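Local coordinates for protein cytochrome P450 (CYP102L1) (Mycobacterium phage Adler, PDB 6N6Q) that is a phage-encoded cytochrome P450 that holds a haem and probably serves as a monooxygenase of unknown natural substrate, at residues F293-P298 against F440-R445. Residues are numbered along the deposited sequence; the frame is centred on the assembly and turned at random.
Sequences FLATTP and FELEPR
L442 reaches from the strand 440-444 onto the last turn of the long helix 265-296 and gives the larger share of the strand's side, with A295 the centre of the contact on the helix. Its CB sits against the methyl of A295, CB to CB 3.6 Å, where the two backbones come nearest, CA to CA 5.2 Å. CG, anti to the carbonyl carbon and beside the backbone N (chi1 -45°), turns the CD1 branch toward L294. At the tip, CD1 lies 3.8 Å from CB of L294 and 3.9 Å from N of A295. I436 and L437 of helix 422-439 and L467 of strand 464-469 also touch L442, and L437 touches L294 as well. Two residues on, P444 meets the A295 carbonyl oxygen, CG to O 3.2 Å and CD to O 3.4 Å. No hydrogen bond joins the two segments. F293 O accepts from both T297 N and T297 OG1, from opposite faces of its carbonyl plane. E443 points the other way and forms salt bridges to R466 and R468. The outer strand of a small antiparallel sheet, entered directly from helix 422-439, thus docks by apolar side chains on the C-terminal end of helix 265-296, probably the long central helix of the P450 fold.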
loop_
_atom_site.group_PDB
_atom_site.type_symbol
_atom_site.label_atom_id
_atom_site.label_comp_id
_atom_site.label_asym_id
_atom_site.label_seq_id
_atom_site.Cartn_x
_atom_site.Cartn_y
_atom_site.Cartn_z
ATOM N N PHE A 293 -12.080 -2.682 -12.321
ATOM C CA PHE A 293 -12.363 -1.709 -13.370
ATOM C C PHE A 293 -12.029 -2.253 -14.754
ATOM O O PHE A 293 -12.634 -1.829 -15.744
ATOM C CB PHE A 293 -11.606 -0.410 -13.091
ATOM C CG PHE A 293 -12.208 0.415 -11.986
ATOM C CD1 PHE A 293 -13.566 0.689 -11.972
ATOM C CD2 PHE A 293 -11.421 0.904 -10.955
ATOM C CE1 PHE A 293 -14.128 1.445 -10.956
ATOM C CE2 PHE A 293 -11.976 1.661 -9.937
ATOM C CZ PHE A 293 -13.330 1.930 -9.936
ATOM N N LEU A 294 -11.082 -3.191 -14.846
ATOM C CA LEU A 294 -10.828 -3.849 -16.124
ATOM C C LEU A 294 -11.927 -4.846 -16.465
ATOM O O LEU A 294 -12.256 -5.025 -17.643
ATOM C CB LEU A 294 -9.468 -4.549 -16.104
ATOM C CG LEU A 294 -8.218 -3.670 -16.165
ATOM C CD1 LEU A 294 -6.972 -4.503 -15.904
ATOM C CD2 LEU A 294 -8.115 -2.957 -17.505
ATOM N N ALA A 295 -12.506 -5.500 -15.460
ATOM C CA ALA A 295 -13.591 -6.444 -15.689
ATOM C C ALA A 295 -14.940 -5.766 -15.890
ATOM O O ALA A 295 -15.914 -6.453 -16.215
ATOM C CB ALA A 295 -13.689 -7.429 -14.520
ATOM N N THR A 296 -15.019 -4.451 -15.711
ATOM C CA THR A 296 -16.274 -3.711 -15.785
ATOM C C THR A 296 -16.364 -2.782 -16.985
ATOM O O THR A 296 -17.405 -2.734 -17.644
ATOM C CB THR A 296 -16.476 -2.904 -14.495
ATOM O OG1 THR A 296 -16.755 -3.801 -13.411
ATOM C CG2 THR A 296 -17.625 -1.913 -14.639
ATOM N N THR A 297 -15.298 -2.045 -17.296
ATOM C CA THR A 297 -15.299 -1.149 -18.443
ATOM C C THR A 297 -14.642 -1.854 -19.621
ATOM O O THR A 297 -13.414 -2.046 -19.607
ATOM C CB THR A 297 -14.563 0.148 -18.116
ATOM O OG1 THR A 297 -13.152 -0.067 -18.217
ATOM C CG2 THR A 297 -14.886 0.597 -16.697
ATOM N N PRO A 298 -15.392 -2.245 -20.655
ATOM C CA PRO A 298 -14.806 -3.110 -21.694
ATOM C C PRO A 298 -13.811 -2.406 -22.600
ATOM O O PRO A 298 -12.873 -3.053 -23.079
ATOM C CB PRO A 298 -16.034 -3.591 -22.476
ATOM C CG PRO A 298 -17.027 -2.490 -22.304
ATOM C CD PRO A 298 -16.812 -1.949 -20.914
ATOM N N PHE A 440 -5.683 -14.497 -19.058
ATOM C CA PHE A 440 -7.083 -14.725 -18.736
ATOM C C PHE A 440 -7.940 -13.579 -19.252
ATOM O O PHE A 440 -7.449 -12.487 -19.549
ATOM C CB PHE A 440 -7.304 -14.871 -17.224
ATOM C CG PHE A 440 -6.417 -15.889 -16.574
ATOM C CD1 PHE A 440 -6.726 -17.237 -16.637
ATOM C CD2 PHE A 440 -5.280 -15.499 -15.888
ATOM C CE1 PHE A 440 -5.914 -18.176 -16.036
ATOM C CE2 PHE A 440 -4.464 -16.434 -15.284
ATOM C CZ PHE A 440 -4.781 -17.774 -15.359
ATOM N N GLU A 441 -9.237 -13.850 -19.354
ATOM C CA GLU A 441 -10.249 -12.819 -19.512
ATOM C C GLU A 441 -11.107 -12.778 -18.254
ATOM O O GLU A 441 -11.322 -13.800 -17.596
ATOM C CB GLU A 441 -11.116 -13.060 -20.753
ATOM C CG GLU A 441 -11.898 -14.359 -20.749
ATOM C CD GLU A 441 -12.551 -14.633 -22.089
ATOM O OE1 GLU A 441 -11.994 -14.200 -23.120
ATOM O OE2 GLU A 441 -13.624 -15.275 -22.113
ATOM N N LEU A 442 -11.582 -11.584 -17.917
ATOM C CA LEU A 442 -12.190 -11.321 -16.620
ATOM C C LEU A 442 -13.709 -11.301 -16.755
ATOM O O LEU A 442 -14.256 -10.536 -17.556
ATOM C CB LEU A 442 -11.684 -9.994 -16.056
ATOM C CG LEU A 442 -10.177 -9.741 -16.160
ATOM C CD1 LEU A 442 -9.844 -8.308 -15.776
ATOM C CD2 LEU A 442 -9.402 -10.718 -15.293
ATOM N N GLU A 443 -14.382 -12.138 -15.969
ATOM C CA GLU A 443 -15.839 -12.148 -15.917
ATOM C C GLU A 443 -16.297 -11.616 -14.567
ATOM O O GLU A 443 -16.059 -12.270 -13.538
ATOM C CB GLU A 443 -16.383 -13.560 -16.146
ATOM C CG GLU A 443 -17.904 -13.651 -16.104
ATOM C CD GLU A 443 -18.413 -15.075 -16.244
ATOM O OE1 GLU A 443 -17.592 -15.984 -16.492
ATOM O OE2 GLU A 443 -19.637 -15.287 -16.103
ATOM N N PRO A 444 -16.939 -10.454 -14.509
ATOM C CA PRO A 444 -17.441 -9.944 -13.233
ATOM C C PRO A 444 -18.700 -10.685 -12.803
ATOM O O PRO A 444 -19.317 -11.426 -13.569
ATOM C CB PRO A 444 -17.741 -8.473 -13.537
ATOM C CG PRO A 444 -18.100 -8.478 -14.984
ATOM C CD PRO A 444 -17.229 -9.536 -15.624
ATOM N N ARG A 445 -19.073 -10.469 -11.544
ATOM C CA ARG A 445 -20.273 -11.081 -10.988
ATOM C C ARG A 445 -21.486 -10.220 -11.318
ATOM O O ARG A 445 -21.505 -9.035 -10.958
ATOM C CB ARG A 445 -20.147 -11.247 -9.485
ATOM C CG ARG A 445 -21.379 -11.844 -8.830
ATOM C CD ARG A 445 -21.076 -12.322 -7.425
ATOM N NE ARG A 445 -20.243 -13.521 -7.425
ATOM C CZ ARG A 445 -20.724 -14.760 -7.415
ATOM N NH1 ARG A 445 -22.034 -14.965 -7.407
ATOM N NH2 ARG A 445 -19.897 -15.797 -7.411
#